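Local coordinates for protein methylocystis parvus OBBP MbnE (Methylocystis parvus OBBP, PDB 5ICQ) that probably binds the copper-chelating peptide methanobactin in the periplasm for uptake into the cell, at residues Leu372-Glu383 with Phe550-Arg559. Sequence-based numbering, arbitrary orientation.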
# COMPACT_ATOMS: atom_id res chain seq x y z
N LEU A 372 1.88 -15.08 -0.27
CA LEU A 372 2.65 -14.75 0.93
C LEU A 372 1.94 -15.16 2.21
O LEU A 372 2.55 -15.09 3.28
CB LEU A 372 2.94 -13.25 0.98
CG LEU A 372 3.72 -12.68 -0.20
CD1 LEU A 372 3.87 -11.17 -0.03
CD2 LEU A 372 5.09 -13.33 -0.32
N SER A 373 0.68 -15.56 2.12
CA SER A 373 -0.14 -15.80 3.30
C SER A 373 0.21 -17.12 3.98
O SER A 373 0.45 -18.13 3.30
CB SER A 373 -1.61 -15.82 2.89
OG SER A 373 -2.43 -15.98 4.03
N SER A 374 0.23 -17.12 5.32
CA SER A 374 0.33 -18.38 6.05
C SER A 374 -1.02 -19.09 6.20
O SER A 374 -1.05 -20.22 6.67
CB SER A 374 0.92 -18.16 7.45
OG SER A 374 0.04 -17.39 8.27
N SER A 375 -2.11 -18.45 5.80
CA SER A 375 -3.45 -18.93 6.11
C SER A 375 -3.72 -20.26 5.41
O SER A 375 -3.60 -20.36 4.19
CB SER A 375 -4.48 -17.88 5.71
OG SER A 375 -5.80 -18.36 5.85
N GLY A 376 -4.09 -21.28 6.19
CA GLY A 376 -4.45 -22.57 5.63
C GLY A 376 -3.31 -23.36 5.03
O GLY A 376 -3.56 -24.33 4.31
N ARG A 377 -2.07 -22.98 5.31
CA ARG A 377 -0.89 -23.67 4.80
C ARG A 377 -0.03 -24.12 5.98
O ARG A 377 0.31 -23.30 6.84
CB ARG A 377 -0.06 -22.76 3.88
CG ARG A 377 -0.85 -22.16 2.73
CD ARG A 377 0.05 -21.37 1.79
NE ARG A 377 -0.61 -21.08 0.52
CZ ARG A 377 -0.84 -19.86 0.04
NH1 ARG A 377 -0.44 -18.78 0.72
NH2 ARG A 377 -1.45 -19.72 -1.13
N GLY A 378 0.31 -25.40 6.02
CA GLY A 378 1.24 -25.87 7.03
C GLY A 378 2.63 -25.31 6.77
O GLY A 378 3.05 -25.14 5.62
N ALA A 379 3.35 -25.01 7.85
CA ALA A 379 4.70 -24.48 7.70
C ALA A 379 5.58 -25.51 7.00
O ALA A 379 5.56 -26.70 7.33
CB ALA A 379 5.29 -24.12 9.06
N SER A 380 6.37 -25.05 6.04
CA SER A 380 7.26 -25.96 5.35
C SER A 380 8.47 -26.29 6.22
O SER A 380 8.70 -25.69 7.27
CB SER A 380 7.72 -25.35 4.04
OG SER A 380 8.55 -24.24 4.30
N GLU A 381 9.27 -27.26 5.77
CA GLU A 381 10.51 -27.57 6.48
C GLU A 381 11.45 -26.37 6.48
O GLU A 381 12.15 -26.12 7.47
CB GLU A 381 11.18 -28.80 5.87
CG GLU A 381 10.43 -30.08 6.17
CD GLU A 381 10.07 -30.21 7.65
OE1 GLU A 381 11.01 -30.28 8.48
OE2 GLU A 381 8.87 -30.22 7.98
N LYS A 382 11.46 -25.60 5.39
CA LYS A 382 12.30 -24.41 5.34
C LYS A 382 11.78 -23.33 6.29
O LYS A 382 12.57 -22.61 6.90
CB LYS A 382 12.38 -23.83 3.92
CG LYS A 382 13.13 -24.64 2.89
CD LYS A 382 12.56 -26.00 2.70
CE LYS A 382 11.15 -25.96 2.31
NZ LYS A 382 10.49 -27.22 2.55
N GLU A 383 10.45 -23.19 6.40
CA GLU A 383 9.89 -22.27 7.38
C GLU A 383 10.28 -22.68 8.79
O GLU A 383 10.64 -21.83 9.62
CB GLU A 383 8.37 -22.22 7.27
CG GLU A 383 7.81 -21.43 6.13
CD GLU A 383 6.32 -21.19 6.34
OE1 GLU A 383 5.98 -20.40 7.25
OE2 GLU A 383 5.51 -21.84 5.64
N PHE A 550 12.20 -15.81 -0.25
CA PHE A 550 11.42 -14.66 0.21
C PHE A 550 10.02 -15.08 0.64
O PHE A 550 9.55 -14.69 1.71
CB PHE A 550 11.34 -13.60 -0.89
CG PHE A 550 10.59 -12.35 -0.49
CD1 PHE A 550 11.08 -11.53 0.52
CD2 PHE A 550 9.42 -11.98 -1.13
CE1 PHE A 550 10.41 -10.36 0.89
CE2 PHE A 550 8.75 -10.81 -0.78
CZ PHE A 550 9.24 -10.01 0.24
N VAL A 551 9.33 -15.87 -0.19
CA VAL A 551 8.00 -16.34 0.18
C VAL A 551 8.05 -17.12 1.49
O VAL A 551 7.22 -16.92 2.38
CB VAL A 551 7.39 -17.17 -0.97
CG1 VAL A 551 6.11 -17.86 -0.52
CG2 VAL A 551 7.12 -16.28 -2.17
N THR A 552 9.04 -18.01 1.62
CA THR A 552 9.23 -18.76 2.86
C THR A 552 9.31 -17.83 4.06
O THR A 552 8.62 -18.03 5.07
CB THR A 552 10.51 -19.61 2.75
OG1 THR A 552 10.36 -20.55 1.68
CG2 THR A 552 10.76 -20.39 4.04
N ALA A 553 10.15 -16.80 3.97
CA ALA A 553 10.36 -15.91 5.11
C ALA A 553 9.10 -15.11 5.43
O ALA A 553 8.79 -14.88 6.61
CB ALA A 553 11.53 -14.97 4.83
N VAL A 554 8.37 -14.65 4.41
CA VAL A 554 7.18 -13.85 4.70
C VAL A 554 6.09 -14.70 5.33
O VAL A 554 5.38 -14.26 6.24
CB VAL A 554 6.67 -13.14 3.42
CG1 VAL A 554 5.40 -12.36 3.71
CG2 VAL A 554 7.75 -12.21 2.89
N ARG A 555 5.91 -15.93 4.84
CA ARG A 555 4.96 -16.84 5.48
C ARG A 555 5.31 -17.08 6.95
O ARG A 555 4.44 -17.02 7.82
CB ARG A 555 4.89 -18.17 4.73
CG ARG A 555 4.14 -18.10 3.42
CD ARG A 555 4.16 -19.44 2.72
NE ARG A 555 3.52 -19.35 1.41
CZ ARG A 555 3.39 -20.38 0.57
NH1 ARG A 555 3.85 -21.58 0.91
NH2 ARG A 555 2.80 -20.21 -0.61
N ALA A 556 6.59 -17.34 7.24
CA ALA A 556 6.99 -17.52 8.63
C ALA A 556 6.77 -16.24 9.43
O ALA A 556 6.33 -16.29 10.59
CB ALA A 556 8.45 -17.96 8.72
N TYR A 557 7.09 -15.10 8.84
CA TYR A 557 6.84 -13.81 9.48
C TYR A 557 5.36 -13.62 9.79
O TYR A 557 4.99 -13.18 10.89
CB TYR A 557 7.37 -12.72 8.54
CG TYR A 557 7.07 -11.28 8.90
CD1 TYR A 557 7.49 -10.74 10.11
CD2 TYR A 557 6.42 -10.45 8.00
CE1 TYR A 557 7.24 -9.40 10.41
CE2 TYR A 557 6.18 -9.11 8.30
CZ TYR A 557 6.59 -8.60 9.51
OH TYR A 557 6.35 -7.27 9.82
N ASP A 558 4.49 -13.95 8.84
CA ASP A 558 3.04 -13.90 9.05
C ASP A 558 2.64 -14.71 10.27
O ASP A 558 1.88 -14.24 11.13
CB ASP A 558 2.32 -14.41 7.79
CG ASP A 558 0.82 -14.06 7.75
OD1 ASP A 558 0.44 -12.98 8.24
OD2 ASP A 558 0.03 -14.87 7.20
N ARG A 559 3.16 -15.95 10.38
CA ARG A 559 2.84 -16.80 11.52
C ARG A 559 3.25 -16.16 12.84
O ARG A 559 2.52 -16.27 13.84
CB ARG A 559 3.51 -18.17 11.39
CG ARG A 559 3.20 -18.84 10.05
CD ARG A 559 3.61 -20.31 10.00
NE ARG A 559 3.66 -20.73 8.60
CZ ARG A 559 2.68 -21.37 7.98
NH1 ARG A 559 1.56 -21.64 8.66
NH2 ARG A 559 2.79 -21.68 6.69
O HOH W 1 8.63 -22.89 2.05
O HOH W 2 5.55 -22.56 3.05
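With CG anti to its own carbonyl carbon (chi1 -53°) and a chain extended as far as NE, Arg559 reaches Glu383, whose CG takes the same position. A capping box formed by Ser380 and Glu383 opens helix 381-387, and the loop before it runs along helix 547-563 of this solute-binding fold. The salt bridge is side-on: NE of Arg559 meets OE1 of Glu383 at 2.7 Å, almost straight at 171°, while NH2 takes the syn lone pair of OE2. NH1 and NH2 together grip the carbonyl O of Arg377, with NH1 also bonded to Ile398 O. CB of Ser374 lies over the centre of one guanidinium face, and the backbone N and CA of Ala379 lie over the other, N toward the rim. A leucine in place of Arg559 would probably leave the carboxylate of Glu383 without its directly bonded charged mate and the loop carbonyl of Arg377 ungripped. Arg377 lays its guanidinium on that of Arg555, planes 15° apart and centres 4.3 Å apart; carbonyl acceptors probably ease the like charges, Arg377 NH1 donating to Ser373 and Ser370, Arg555 NE to Glu371. Asp558 OD2, also bonded to Ser365, receives Ser374 N at 2.9 Å on its anti lone pair and Ser374 OG at 2.7 Å from above the carboxylate plane.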